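Local coordinates for albumin-1 (Psophocarpus tetragonolobus, PDB 1WBA), which serves as a 2S storage protein of the seed and has the beta-trefoil fold of the leguminous Kunitz-type protease inhibitors, at residues G29-A34 with V47-N52; V33-E38 with E151-L156; I53-S58 with F82-H87; G89-V94 with K105-Y110; T129-F134 with S162-V167. All coordinates share one frame; numbering follows the deposited sequence.

Contact 1 of 5, residues G29-A34 with V47-N52; sequences GIDVVA and VKSTRN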
# COMPACT_ATOMS: atom_id res chain seq x y z
N GLY A 29 10.92 3.98 -1.17
CA GLY A 29 9.96 3.00 -1.63
C GLY A 29 9.43 2.10 -0.52
O GLY A 29 9.69 2.30 0.68
N ILE A 30 8.69 1.08 -0.95
CA ILE A 30 8.07 0.10 -0.06
C ILE A 30 9.05 -1.06 0.19
O ILE A 30 9.66 -1.58 -0.74
CB ILE A 30 6.77 -0.48 -0.69
CG1 ILE A 30 5.83 0.65 -1.12
CG2 ILE A 30 6.08 -1.45 0.30
CD1 ILE A 30 5.48 1.62 -0.01
N ASP A 31 9.12 -1.50 1.44
CA ASP A 31 10.04 -2.56 1.87
C ASP A 31 9.28 -3.51 2.81
O ASP A 31 8.16 -3.22 3.24
CB ASP A 31 11.18 -1.86 2.61
CG ASP A 31 12.42 -2.71 2.77
OD1 ASP A 31 12.45 -3.92 2.46
OD2 ASP A 31 13.40 -2.11 3.23
N VAL A 32 9.87 -4.68 3.06
CA VAL A 32 9.28 -5.66 3.96
C VAL A 32 10.41 -6.06 4.91
O VAL A 32 11.47 -6.51 4.47
CB VAL A 32 8.74 -6.90 3.21
CG1 VAL A 32 8.06 -7.83 4.19
CG2 VAL A 32 7.73 -6.50 2.15
N VAL A 33 10.21 -5.80 6.20
CA VAL A 33 11.21 -6.09 7.23
C VAL A 33 10.51 -6.64 8.46
O VAL A 33 9.28 -6.66 8.54
CB VAL A 33 12.00 -4.81 7.68
CG1 VAL A 33 12.75 -4.19 6.52
CG2 VAL A 33 11.07 -3.76 8.30
N ALA A 34 11.29 -7.13 9.41
CA ALA A 34 10.72 -7.64 10.65
C ALA A 34 10.68 -6.43 11.58
O ALA A 34 11.60 -5.61 11.58
CB ALA A 34 11.61 -8.69 11.23
N VAL A 47 6.70 -1.60 5.24
CA VAL A 47 7.15 -0.30 5.71
C VAL A 47 7.69 0.57 4.59
O VAL A 47 7.85 0.12 3.46
CB VAL A 47 8.34 -0.48 6.73
CG1 VAL A 47 7.95 -1.43 7.85
CG2 VAL A 47 9.60 -1.03 6.03
N LYS A 48 7.92 1.84 4.91
CA LYS A 48 8.54 2.78 3.97
C LYS A 48 10.01 2.48 4.25
O LYS A 48 10.46 2.56 5.40
CB LYS A 48 8.21 4.21 4.36
CG LYS A 48 8.92 5.27 3.56
CD LYS A 48 8.17 6.59 3.74
CE LYS A 48 8.91 7.76 3.16
NZ LYS A 48 10.11 7.98 3.97
N SER A 49 10.75 2.12 3.22
CA SER A 49 12.15 1.74 3.38
C SER A 49 13.10 2.78 3.94
O SER A 49 13.09 3.95 3.56
CB SER A 49 12.73 1.22 2.07
OG SER A 49 13.96 0.53 2.29
N THR A 50 13.96 2.29 4.84
CA THR A 50 15.00 3.10 5.43
C THR A 50 16.33 2.51 4.94
O THR A 50 17.39 2.86 5.44
CB THR A 50 14.93 3.10 6.99
OG1 THR A 50 14.89 1.75 7.47
CG2 THR A 50 13.69 3.82 7.46
N ARG A 51 16.29 1.64 3.93
CA ARG A 51 17.52 1.03 3.42
C ARG A 51 17.61 0.99 1.90
O ARG A 51 18.25 0.12 1.32
CB ARG A 51 17.69 -0.38 3.98
CG ARG A 51 16.59 -1.34 3.58
CD ARG A 51 16.76 -2.71 4.23
NE ARG A 51 15.67 -3.60 3.85
CZ ARG A 51 15.75 -4.92 3.75
NH1 ARG A 51 16.88 -5.56 4.03
NH2 ARG A 51 14.68 -5.60 3.34
N ASN A 52 16.95 1.95 1.26
CA ASN A 52 16.94 2.06 -0.20
C ASN A 52 16.33 0.91 -0.99
O ASN A 52 16.71 0.67 -2.14
CB ASN A 52 18.34 2.37 -0.73
CG ASN A 52 18.94 3.59 -0.09
OD1 ASN A 52 18.35 4.67 -0.12
ND2 ASN A 52 20.10 3.43 0.54
O HOH W 1 13.40 -0.58 5.59
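In the beta hairpin of strands 30-33 and 45-48 of this Kunitz-type beta-trefoil, R51, just past the second strand, folds back to D31 of the first in a salt bridge. The pairing is antiparallel: D31 and V47 form a hydrogen-bonded pair, with D31 N to V47 O at 2.9 Å and V47 N to D31 O at 3.0 Å. Beyond the non-hydrogen-bonded pair I30 and K48, S49 N reaches G29 O at 2.8 Å, just where the second strand has ended. The D31 carboxylate then gathers the departing chain. R51 grips it side-on with two nitrogens, NE to OD2 at 2.8 Å and NH2 to OD1 at 2.9 Å. Both carboxylate oxygens use their syn lone pairs, and the two flat groups lie only 9° apart. The R51 chain, extended from CG to NE, spans the distance back to the strand. S49 OG gives its proton to the same OD2 from above the carboxylate plane, while accepting from R51 N in an ST turn. V32 N meets OD1 on its anti side, and a water linking OD2 to T50 N adds another donor. So many donors are likely to keep the buried carboxylate ionised. An alanine at D31 would probably leave the R51 guanidinium without its countercharge and the S49 hydroxyl without its acceptor. V33 touches both R51 and V47: its CG1 covers one face of the guanidinium, at 4.0 Å from R51 NH2, and its CG2 lies 3.8 Å from V47 CG2.

Contact 2 of 5, residues V33-E38 with E151-L156; sequences VATGNE and EGKKRL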
# COMPACT_ATOMS: atom_id res chain seq x y z
N VAL A 33 10.21 -5.80 6.20
CA VAL A 33 11.21 -6.09 7.23
C VAL A 33 10.51 -6.64 8.46
O VAL A 33 9.28 -6.66 8.54
CB VAL A 33 12.00 -4.81 7.68
CG1 VAL A 33 12.75 -4.19 6.52
CG2 VAL A 33 11.07 -3.76 8.30
N ALA A 34 11.29 -7.13 9.41
CA ALA A 34 10.72 -7.64 10.65
C ALA A 34 10.68 -6.43 11.58
O ALA A 34 11.60 -5.61 11.58
CB ALA A 34 11.61 -8.69 11.23
N THR A 35 9.56 -6.26 12.28
CA THR A 35 9.44 -5.18 13.25
C THR A 35 9.06 -5.87 14.56
O THR A 35 8.64 -7.02 14.56
CB THR A 35 8.32 -4.14 12.89
OG1 THR A 35 7.04 -4.78 12.81
CG2 THR A 35 8.64 -3.43 11.61
N GLY A 36 9.24 -5.18 15.68
CA GLY A 36 8.86 -5.77 16.96
C GLY A 36 9.54 -7.09 17.25
O GLY A 36 10.76 -7.17 17.22
N ASN A 37 8.73 -8.12 17.47
CA ASN A 37 9.21 -9.46 17.81
C ASN A 37 9.32 -10.42 16.62
O ASN A 37 9.58 -11.61 16.78
CB ASN A 37 8.28 -10.06 18.87
CG ASN A 37 8.09 -9.14 20.06
OD1 ASN A 37 9.04 -8.86 20.78
ND2 ASN A 37 6.87 -8.61 20.23
N GLU A 38 9.12 -9.88 15.42
CA GLU A 38 9.20 -10.69 14.20
C GLU A 38 10.63 -11.17 13.93
O GLU A 38 11.60 -10.53 14.34
CB GLU A 38 8.66 -9.91 12.99
CG GLU A 38 7.15 -9.71 13.04
CD GLU A 38 6.61 -8.78 11.96
OE1 GLU A 38 7.40 -8.18 11.21
OE2 GLU A 38 5.38 -8.65 11.88
N GLU A 151 12.54 1.01 17.10
CA GLU A 151 13.76 0.61 16.39
C GLU A 151 14.04 1.48 15.16
O GLU A 151 15.02 1.27 14.45
CB GLU A 151 13.69 -0.87 15.99
CG GLU A 151 13.60 -1.87 17.16
CD GLU A 151 12.26 -1.82 17.85
OE1 GLU A 151 11.23 -1.75 17.16
OE2 GLU A 151 12.22 -1.82 19.10
N GLY A 152 13.15 2.43 14.88
CA GLY A 152 13.36 3.31 13.74
C GLY A 152 12.75 2.87 12.43
O GLY A 152 13.00 3.50 11.39
N LYS A 153 11.92 1.83 12.44
CA LYS A 153 11.30 1.38 11.20
C LYS A 153 10.06 2.24 10.95
O LYS A 153 9.36 2.63 11.90
CB LYS A 153 10.92 -0.10 11.26
CG LYS A 153 12.07 -1.08 11.62
CD LYS A 153 13.36 -0.89 10.81
CE LYS A 153 13.15 -1.12 9.31
NZ LYS A 153 14.37 -0.91 8.43
N LYS A 154 9.84 2.60 9.69
CA LYS A 154 8.70 3.43 9.32
C LYS A 154 7.51 2.58 8.89
O LYS A 154 7.28 2.37 7.70
CB LYS A 154 9.12 4.41 8.23
CG LYS A 154 10.13 5.38 8.75
CD LYS A 154 10.43 6.48 7.76
CE LYS A 154 11.54 7.38 8.27
NZ LYS A 154 11.33 7.70 9.73
N ARG A 155 6.76 2.11 9.87
CA ARG A 155 5.60 1.27 9.63
C ARG A 155 4.46 2.01 8.94
O ARG A 155 4.25 3.20 9.17
CB ARG A 155 5.09 0.69 10.95
CG ARG A 155 6.14 -0.06 11.77
CD ARG A 155 5.44 -0.80 12.87
NE ARG A 155 6.35 -1.31 13.89
CZ ARG A 155 5.96 -2.13 14.87
NH1 ARG A 155 4.70 -2.51 14.93
NH2 ARG A 155 6.82 -2.49 15.82
N LEU A 156 3.76 1.30 8.06
CA LEU A 156 2.61 1.86 7.37
C LEU A 156 1.41 1.52 8.24
O LEU A 156 1.10 0.34 8.45
CB LEU A 156 2.46 1.24 5.97
CG LEU A 156 3.52 1.64 4.94
CD1 LEU A 156 3.14 1.11 3.59
CD2 LEU A 156 3.62 3.12 4.84
O HOH W 2 10.85 -2.74 14.81
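The chain folds through a type II' beta turn from T35 to E38, closed by E38 N to T35 O at 3.0 Å, and T35 of this turn packs against K153 and R155, where strand 154-159 of the beta-trefoil begins. T35 and K153 are the nearest backbone neighbours, with CA atoms 7.1 Å apart, so side chains and one water make the contact. T35 lies against the guanidinium of R155. Its OG1, set between the backbone N and the carbonyl carbon (chi1 60°), stands over the centre of one face, 3.5 Å from R155 CZ, and its CB is about as close to NE. The methyl CG2 lies 4.1 Å from K153 CB. The hydroxyl itself is hydrogen-bonded to S45, and the arginine NE makes a salt bridge with D149. A leucine in place of R155 would probably leave D149 without its charged mate and the T35 side chain without the flat group it lies on. The lysine chain of K153 bends twice, at chi2 (-50°) and chi3 (-61°), and meets V33 tip to tip, with CE 3.5 Å from V33 CG2. Its NZ goes on to T50 OG1. Across the turn, T35 N donates to E38 OE1, approaching from above the carboxylate plane. At the exposed margin a water joins the two segments, donating to E151 OE1 at 2.6 Å and accepting from G36 N at 3.1 Å.

Contact 3 of 5, residues I53-S58 with F82-H87; sequences IMYATS and FATDPH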
# COMPACT_ATOMS: atom_id res chain seq x y z
N ILE A 53 15.38 0.20 -0.39
CA ILE A 53 14.70 -0.89 -1.09
C ILE A 53 13.38 -0.30 -1.61
O ILE A 53 12.78 0.53 -0.96
CB ILE A 53 14.33 -2.08 -0.16
CG1 ILE A 53 15.58 -2.83 0.31
CG2 ILE A 53 13.41 -3.04 -0.88
CD1 ILE A 53 16.32 -3.50 -0.79
N MET A 54 12.97 -0.71 -2.81
CA MET A 54 11.70 -0.24 -3.36
C MET A 54 11.08 -1.35 -4.17
O MET A 54 11.35 -1.49 -5.37
CB MET A 54 11.84 1.06 -4.17
CG MET A 54 13.11 1.24 -4.97
SD MET A 54 13.16 2.90 -5.72
CE MET A 54 13.73 3.92 -4.35
N TYR A 55 10.28 -2.17 -3.50
CA TYR A 55 9.63 -3.30 -4.16
C TYR A 55 8.48 -2.88 -5.08
O TYR A 55 7.69 -1.97 -4.75
CB TYR A 55 9.11 -4.30 -3.12
CG TYR A 55 10.17 -5.02 -2.29
CD1 TYR A 55 11.34 -5.50 -2.88
CD2 TYR A 55 9.97 -5.27 -0.93
CE1 TYR A 55 12.29 -6.22 -2.14
CE2 TYR A 55 10.90 -5.99 -0.17
CZ TYR A 55 12.06 -6.45 -0.78
OH TYR A 55 12.98 -7.15 -0.04
N ALA A 56 8.37 -3.57 -6.22
CA ALA A 56 7.31 -3.29 -7.18
C ALA A 56 6.07 -4.06 -6.73
O ALA A 56 6.18 -5.13 -6.13
CB ALA A 56 7.72 -3.75 -8.56
N THR A 57 4.90 -3.52 -7.05
CA THR A 57 3.63 -4.13 -6.70
C THR A 57 2.66 -4.15 -7.88
O THR A 57 2.70 -3.25 -8.74
CB THR A 57 2.91 -3.32 -5.58
OG1 THR A 57 2.95 -1.93 -5.91
CG2 THR A 57 3.58 -3.51 -4.23
N SER A 58 1.84 -5.19 -7.97
CA SER A 58 0.79 -5.23 -8.99
C SER A 58 -0.40 -4.57 -8.30
O SER A 58 -0.62 -4.78 -7.09
CB SER A 58 0.41 -6.66 -9.35
OG SER A 58 1.54 -7.35 -9.82
N PHE A 82 2.89 -7.83 -3.90
CA PHE A 82 4.27 -7.66 -4.35
C PHE A 82 4.46 -8.45 -5.65
O PHE A 82 4.01 -9.58 -5.77
CB PHE A 82 5.26 -8.07 -3.26
CG PHE A 82 5.31 -7.10 -2.13
CD1 PHE A 82 5.93 -5.87 -2.29
CD2 PHE A 82 4.69 -7.39 -0.91
CE1 PHE A 82 5.95 -4.93 -1.26
CE2 PHE A 82 4.69 -6.46 0.13
CZ PHE A 82 5.32 -5.22 -0.04
N ALA A 83 5.15 -7.84 -6.60
CA ALA A 83 5.33 -8.45 -7.91
C ALA A 83 6.63 -9.18 -8.12
O ALA A 83 6.75 -9.99 -9.02
CB ALA A 83 5.15 -7.38 -8.98
N THR A 84 7.60 -8.90 -7.28
CA THR A 84 8.89 -9.53 -7.45
C THR A 84 9.38 -10.30 -6.23
O THR A 84 8.78 -10.27 -5.14
CB THR A 84 9.94 -8.48 -7.78
OG1 THR A 84 10.17 -7.66 -6.63
CG2 THR A 84 9.45 -7.58 -8.91
N ASP A 85 10.47 -11.03 -6.43
CA ASP A 85 11.11 -11.75 -5.35
C ASP A 85 11.64 -10.63 -4.47
O ASP A 85 11.96 -9.54 -4.97
CB ASP A 85 12.27 -12.60 -5.88
CG ASP A 85 11.80 -13.72 -6.79
OD1 ASP A 85 10.83 -14.43 -6.46
OD2 ASP A 85 12.43 -13.91 -7.84
N PRO A 86 11.84 -10.89 -3.17
CA PRO A 86 11.60 -12.15 -2.45
C PRO A 86 10.17 -12.42 -1.99
O PRO A 86 9.90 -13.46 -1.39
CB PRO A 86 12.54 -12.01 -1.26
CG PRO A 86 12.44 -10.56 -0.95
CD PRO A 86 12.49 -9.90 -2.30
N HIS A 87 9.24 -11.52 -2.30
CA HIS A 87 7.86 -11.68 -1.85
C HIS A 87 6.88 -11.72 -3.00
O HIS A 87 5.77 -11.20 -2.89
CB HIS A 87 7.49 -10.55 -0.90
CG HIS A 87 8.49 -10.33 0.19
ND1 HIS A 87 8.66 -11.21 1.24
CD2 HIS A 87 9.43 -9.36 0.36
CE1 HIS A 87 9.66 -10.80 2.00
NE2 HIS A 87 10.14 -9.68 1.49
O HOH W 3 12.27 -8.00 2.25
O HOH W 4 7.97 -6.98 -5.24
O HOH W 5 10.59 -5.01 -7.11
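Three aromatic rings, Y55, F82 and H87, cluster where strand 56-61 of the beta-trefoil meets the loop after strand 78-82. Both ring pairs are offset edge-to-face. Y55 turns its edge toward the face of F82, with centroids 5.8 Å apart and planes at 82°. H87 in turn points its edge at the face of Y55, centroids 5.5 Å apart and planes at 74°, and H87 CD2 comes to 3.7 Å from Y55 CE2.

The apolar contacts widen this cluster. Y55 CB lies 3.6 Å from F82 CD1, and T57 CG2 touches the same ring carbon. The first torsion of Y55 (chi1 -66°) sets CG beside the backbone N. Farther out on the ring, Y55 CE1 is 3.7 Å from CD of P86; a cis peptide bond precedes this proline. A83 CB makes a looser apolar contact with A56 CB.

Direct hydrogen bonding across the contact is a single backbone bond, A83 N to A56 O at 2.9 Å, beside the antiparallel pair T57 and F82. Waters supply the rest. One donates to A56 O and accepts from T84 N, a second joins A56 N to T84 OG1, and a third links Y55 OH to H87 NE2. A56 O thus receives both an amide and a water. The chemistry is that of an aromatic cluster with polar ends, bordered by solvent-mediated bonds: the rings supply the packing, while water ties the A56 backbone to T84 and the polar ends of Y55 and H87 to each other.

Contact 4 of 5, residues G89-V94 with K105-Y110; sequences GDVWSV and KLAGRY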
# COMPACT_ATOMS: atom_id res chain seq x y z
N GLY A 89 4.04 -12.30 -5.17
CA GLY A 89 2.71 -12.78 -4.90
C GLY A 89 2.16 -12.49 -3.52
O GLY A 89 0.97 -12.65 -3.32
N ASP A 90 3.00 -12.06 -2.57
CA ASP A 90 2.49 -11.76 -1.23
C ASP A 90 1.54 -10.57 -1.32
O ASP A 90 1.86 -9.55 -1.91
CB ASP A 90 3.63 -11.47 -0.24
CG ASP A 90 4.28 -12.74 0.27
OD1 ASP A 90 3.55 -13.69 0.64
OD2 ASP A 90 5.52 -12.81 0.29
N VAL A 91 0.39 -10.71 -0.69
CA VAL A 91 -0.65 -9.70 -0.72
C VAL A 91 -0.61 -8.77 0.48
O VAL A 91 -0.33 -9.20 1.60
CB VAL A 91 -2.03 -10.40 -0.81
CG1 VAL A 91 -3.18 -9.40 -0.77
CG2 VAL A 91 -2.10 -11.23 -2.10
N TRP A 92 -0.90 -7.50 0.26
CA TRP A 92 -0.92 -6.53 1.36
C TRP A 92 -2.18 -6.77 2.17
O TRP A 92 -3.26 -7.01 1.61
CB TRP A 92 -1.00 -5.11 0.81
CG TRP A 92 0.24 -4.57 0.15
CD1 TRP A 92 1.31 -5.27 -0.35
CD2 TRP A 92 0.55 -3.19 -0.01
NE1 TRP A 92 2.27 -4.39 -0.80
CE2 TRP A 92 1.83 -3.11 -0.61
CE3 TRP A 92 -0.13 -2.00 0.30
CZ2 TRP A 92 2.45 -1.89 -0.91
CZ3 TRP A 92 0.48 -0.78 0.00
CH2 TRP A 92 1.76 -0.74 -0.59
N SER A 93 -2.08 -6.66 3.49
CA SER A 93 -3.25 -6.85 4.33
C SER A 93 -3.16 -5.91 5.51
O SER A 93 -2.09 -5.37 5.79
CB SER A 93 -3.35 -8.30 4.82
OG SER A 93 -2.41 -8.60 5.85
N VAL A 94 -4.28 -5.68 6.18
CA VAL A 94 -4.31 -4.85 7.37
C VAL A 94 -4.60 -5.77 8.56
O VAL A 94 -5.53 -6.57 8.53
CB VAL A 94 -5.40 -3.77 7.24
CG1 VAL A 94 -5.58 -3.01 8.54
CG2 VAL A 94 -5.01 -2.81 6.12
N LYS A 105 0.64 -5.66 6.98
CA LYS A 105 1.43 -6.86 7.15
C LYS A 105 1.23 -7.74 5.93
O LYS A 105 0.24 -7.57 5.18
CB LYS A 105 0.95 -7.65 8.37
CG LYS A 105 1.00 -6.93 9.72
CD LYS A 105 2.44 -6.81 10.22
CE LYS A 105 2.47 -6.55 11.74
NZ LYS A 105 3.87 -6.29 12.18
N LEU A 106 2.15 -8.66 5.71
CA LEU A 106 1.99 -9.61 4.61
C LEU A 106 0.78 -10.46 5.02
O LEU A 106 0.63 -10.82 6.19
CB LEU A 106 3.23 -10.50 4.46
CG LEU A 106 4.50 -9.81 3.95
CD1 LEU A 106 5.51 -10.87 3.60
CD2 LEU A 106 4.20 -8.95 2.73
N ALA A 107 -0.11 -10.72 4.07
CA ALA A 107 -1.33 -11.48 4.33
C ALA A 107 -1.07 -12.96 4.59
O ALA A 107 -0.09 -13.52 4.10
CB ALA A 107 -2.28 -11.34 3.16
N GLY A 108 -1.98 -13.56 5.35
CA GLY A 108 -1.93 -14.99 5.64
C GLY A 108 -1.02 -15.45 6.73
O GLY A 108 -0.79 -16.65 6.86
N ARG A 109 -0.51 -14.52 7.52
CA ARG A 109 0.41 -14.87 8.61
C ARG A 109 -0.24 -14.60 9.96
O ARG A 109 -0.20 -15.44 10.85
CB ARG A 109 1.72 -14.08 8.48
CG ARG A 109 2.24 -13.93 7.05
CD ARG A 109 2.65 -15.25 6.43
NE ARG A 109 3.86 -15.12 5.61
CZ ARG A 109 3.90 -14.68 4.35
NH1 ARG A 109 2.79 -14.30 3.72
NH2 ARG A 109 5.07 -14.60 3.72
N TYR A 110 -0.85 -13.43 10.13
CA TYR A 110 -1.53 -13.08 11.37
C TYR A 110 -2.99 -13.41 11.25
O TYR A 110 -3.59 -13.21 10.19
CB TYR A 110 -1.39 -11.59 11.66
CG TYR A 110 0.01 -11.23 12.07
CD1 TYR A 110 0.46 -11.52 13.35
CD2 TYR A 110 0.88 -10.60 11.18
CE1 TYR A 110 1.73 -11.21 13.74
CE2 TYR A 110 2.17 -10.28 11.56
CZ TYR A 110 2.58 -10.58 12.84
OH TYR A 110 3.85 -10.27 13.24
O HOH W 6 0.49 -13.05 1.35
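D90 opens the contact with a salt bridge to R109, its OD1 3.2 Å from R109 NH1. The nitrogen lies above the carboxylate plane, whereas OD1 lies almost in the guanidinium plane, and the two flat groups are turned 49° apart. The arginine chain bends at chi2 and chi3 on its way to D90; NH1 also donates to A107 O, while L106 CB lies over one face of the guanidinium. The apolar side of D90 rests on L106, with CB 3.9 Å from L106 CD2.

V91 follows, and its O accepts from A107 N at 2.9 Å, nearly along the C=O axis, while its CB faces A107 CB. A water accepts from V91 N and donates to D90 OD1 and to A107 O.

At W92 the antiparallel hairpin of strands 92-97 and 103-106 is under way: W92 pairs with L106 in a non-hydrogen-bonded position, and their side chains diverge, the indole meeting the ring of F82. S93 pairs with K105 in the next, hydrogen-bonded position. K105 N donates to S93 O at 3.0 Å, and the return bond from S93 N to K105 O is weak. S93 OG also donates to that oxygen at 2.9 Å, from above the carbonyl plane, and S93 CB packs on A107 CB at 3.6 Å. K105 NZ leads off to a salt bridge with E38.

The chemistry thus changes along the hairpin: charge and water, alongside the bond from A107 N to V91 O, join the chain just before strand 92-97 to the chain just after strand 103-106, and at the S93 and K105 pair a serine hydroxyl adds to the backbone bonds, so K105 O accepts from two groups, one of them weakly.

Contact 5 of 5, residues T129-F134 with S162-V167; sequences TYKLLF and SDPLVV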
# COMPACT_ATOMS: atom_id res chain seq x y z
N THR A 129 0.32 13.03 -7.88
CA THR A 129 0.63 12.64 -6.52
C THR A 129 -0.68 12.06 -5.91
O THR A 129 -1.77 12.60 -6.12
CB THR A 129 1.20 13.80 -5.67
OG1 THR A 129 0.22 14.83 -5.52
CG2 THR A 129 2.46 14.36 -6.31
N TYR A 130 -0.56 10.96 -5.18
CA TYR A 130 -1.70 10.27 -4.61
C TYR A 130 -1.49 9.82 -3.18
O TYR A 130 -0.40 9.91 -2.65
CB TYR A 130 -1.99 9.03 -5.46
CG TYR A 130 -2.37 9.41 -6.85
CD1 TYR A 130 -3.69 9.73 -7.15
CD2 TYR A 130 -1.41 9.56 -7.84
CE1 TYR A 130 -4.05 10.19 -8.39
CE2 TYR A 130 -1.75 10.04 -9.10
CZ TYR A 130 -3.08 10.35 -9.37
OH TYR A 130 -3.45 10.79 -10.61
N LYS A 131 -2.57 9.35 -2.56
CA LYS A 131 -2.50 8.81 -1.21
C LYS A 131 -3.29 7.52 -1.27
O LYS A 131 -4.13 7.34 -2.16
CB LYS A 131 -3.10 9.77 -0.18
CG LYS A 131 -4.57 10.01 -0.33
CD LYS A 131 -5.05 10.88 0.78
CE LYS A 131 -6.46 11.32 0.52
NZ LYS A 131 -7.02 12.02 1.70
N LEU A 132 -3.00 6.61 -0.34
CA LEU A 132 -3.66 5.30 -0.27
C LEU A 132 -4.59 5.27 0.93
O LEU A 132 -4.28 5.83 1.98
CB LEU A 132 -2.60 4.19 -0.16
CG LEU A 132 -1.58 4.08 -1.29
CD1 LEU A 132 -0.58 2.96 -0.98
CD2 LEU A 132 -2.27 3.82 -2.61
N LEU A 133 -5.76 4.66 0.77
CA LEU A 133 -6.70 4.57 1.87
C LEU A 133 -7.06 3.10 2.02
O LEU A 133 -6.81 2.29 1.12
CB LEU A 133 -7.97 5.38 1.58
CG LEU A 133 -7.80 6.91 1.37
CD1 LEU A 133 -7.89 7.25 -0.07
CD2 LEU A 133 -8.81 7.67 2.15
N PHE A 134 -7.55 2.73 3.19
CA PHE A 134 -8.00 1.37 3.41
C PHE A 134 -9.46 1.49 3.78
O PHE A 134 -9.84 2.24 4.69
CB PHE A 134 -7.22 0.65 4.51
CG PHE A 134 -7.73 -0.72 4.78
CD1 PHE A 134 -7.51 -1.74 3.86
CD2 PHE A 134 -8.47 -1.00 5.93
CE1 PHE A 134 -8.03 -3.02 4.08
CE2 PHE A 134 -8.99 -2.28 6.15
CZ PHE A 134 -8.77 -3.28 5.22
N SER A 162 -4.30 9.41 10.61
CA SER A 162 -2.96 9.35 10.04
C SER A 162 -2.79 10.41 8.97
O SER A 162 -3.71 10.64 8.18
CB SER A 162 -2.67 7.98 9.42
OG SER A 162 -2.59 6.96 10.41
N ASP A 163 -1.64 11.08 8.98
CA ASP A 163 -1.32 12.08 7.98
C ASP A 163 -0.99 11.17 6.78
O ASP A 163 -0.10 10.34 6.87
CB ASP A 163 -0.09 12.87 8.44
CG ASP A 163 0.32 13.94 7.45
OD1 ASP A 163 -0.56 14.58 6.84
OD2 ASP A 163 1.55 14.14 7.30
N PRO A 164 -1.75 11.28 5.68
CA PRO A 164 -1.54 10.46 4.48
C PRO A 164 -0.14 10.49 3.91
O PRO A 164 0.49 11.54 3.83
CB PRO A 164 -2.52 11.06 3.48
CG PRO A 164 -3.55 11.74 4.33
CD PRO A 164 -2.74 12.34 5.42
N LEU A 165 0.37 9.32 3.54
CA LEU A 165 1.68 9.22 2.92
C LEU A 165 1.37 9.58 1.46
O LEU A 165 0.50 8.97 0.85
CB LEU A 165 2.17 7.77 3.00
CG LEU A 165 3.65 7.36 2.81
CD1 LEU A 165 3.67 5.91 2.33
CD2 LEU A 165 4.41 8.23 1.84
N VAL A 166 2.03 10.59 0.91
CA VAL A 166 1.79 10.98 -0.47
C VAL A 166 2.81 10.25 -1.33
O VAL A 166 4.02 10.32 -1.08
CB VAL A 166 1.88 12.53 -0.69
CG1 VAL A 166 1.65 12.88 -2.16
CG2 VAL A 166 0.84 13.23 0.17
N VAL A 167 2.33 9.61 -2.39
CA VAL A 167 3.19 8.82 -3.25
C VAL A 167 2.98 9.11 -4.74
O VAL A 167 2.06 9.83 -5.13
CB VAL A 167 2.91 7.30 -3.03
CG1 VAL A 167 3.10 6.93 -1.58
CG2 VAL A 167 1.48 6.95 -3.45
O HOH W 7 -1.17 6.99 1.70
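Y130 O is gripped by V167 N at 2.8 Å, a nearly straight bond (169° at the hydrogen), and V166 CA adds a CA-H...O contact to the same oxygen at 3.3 Å. The bond returns from Y130 N to V167 O at 2.9 Å, lying in the carbonyl plane. Together they make Y130 and V167 an antiparallel hydrogen-bonded pair, and T129 CA gives V167 O a CA-H contact of its own. V167 CG2, set between the backbone N and the carbonyl carbon, lies 3.6 Å from Y130 O. The side chains of Y130 and V167 share one face of the sheet, the tyrosine running on until its OH meets Y6 N.

The aliphatic stem of K131, extended beyond CG, lies beside P164 and points the same way, with CD 3.7 Å from P164 CB. T129 CB touches V166 CG1 at the same separation. Farther along, the backbones draw apart, and a water between them accepts from L132 N and lies 2.7 Å from L165 O.

Strand 130-136 is central here: it pairs antiparallel with 166-171 as well as with 116-122 and 142-148. L132 and Y130 pack on I120 of strand 116-122, P164 rests on N143 of strand 142-148, and L165 reaches L156 of strand 154-159.

Overall arrangement
Contacts 1, 2, 3 and 5 all reach the large curled antiparallel sheet of the beta-trefoil, whereas contact 4 lies on the three-stranded sheet beside it. Contact 1 starts the series and shares V33 and A34 with contact 2, their centres about 9 Å apart; strands 45-48 and 154-159 are neighbours in the sheet. Contacts 3 and 4 follow along the chain, about 13 Å apart between centres, and lie within the loop closed by contact 2. Contact 5 alternates its segments with those of contact 2 and sits across the chain's centre from contacts 3 and 4. Contact 2 thus ties early and late parts of this all-beta chain together.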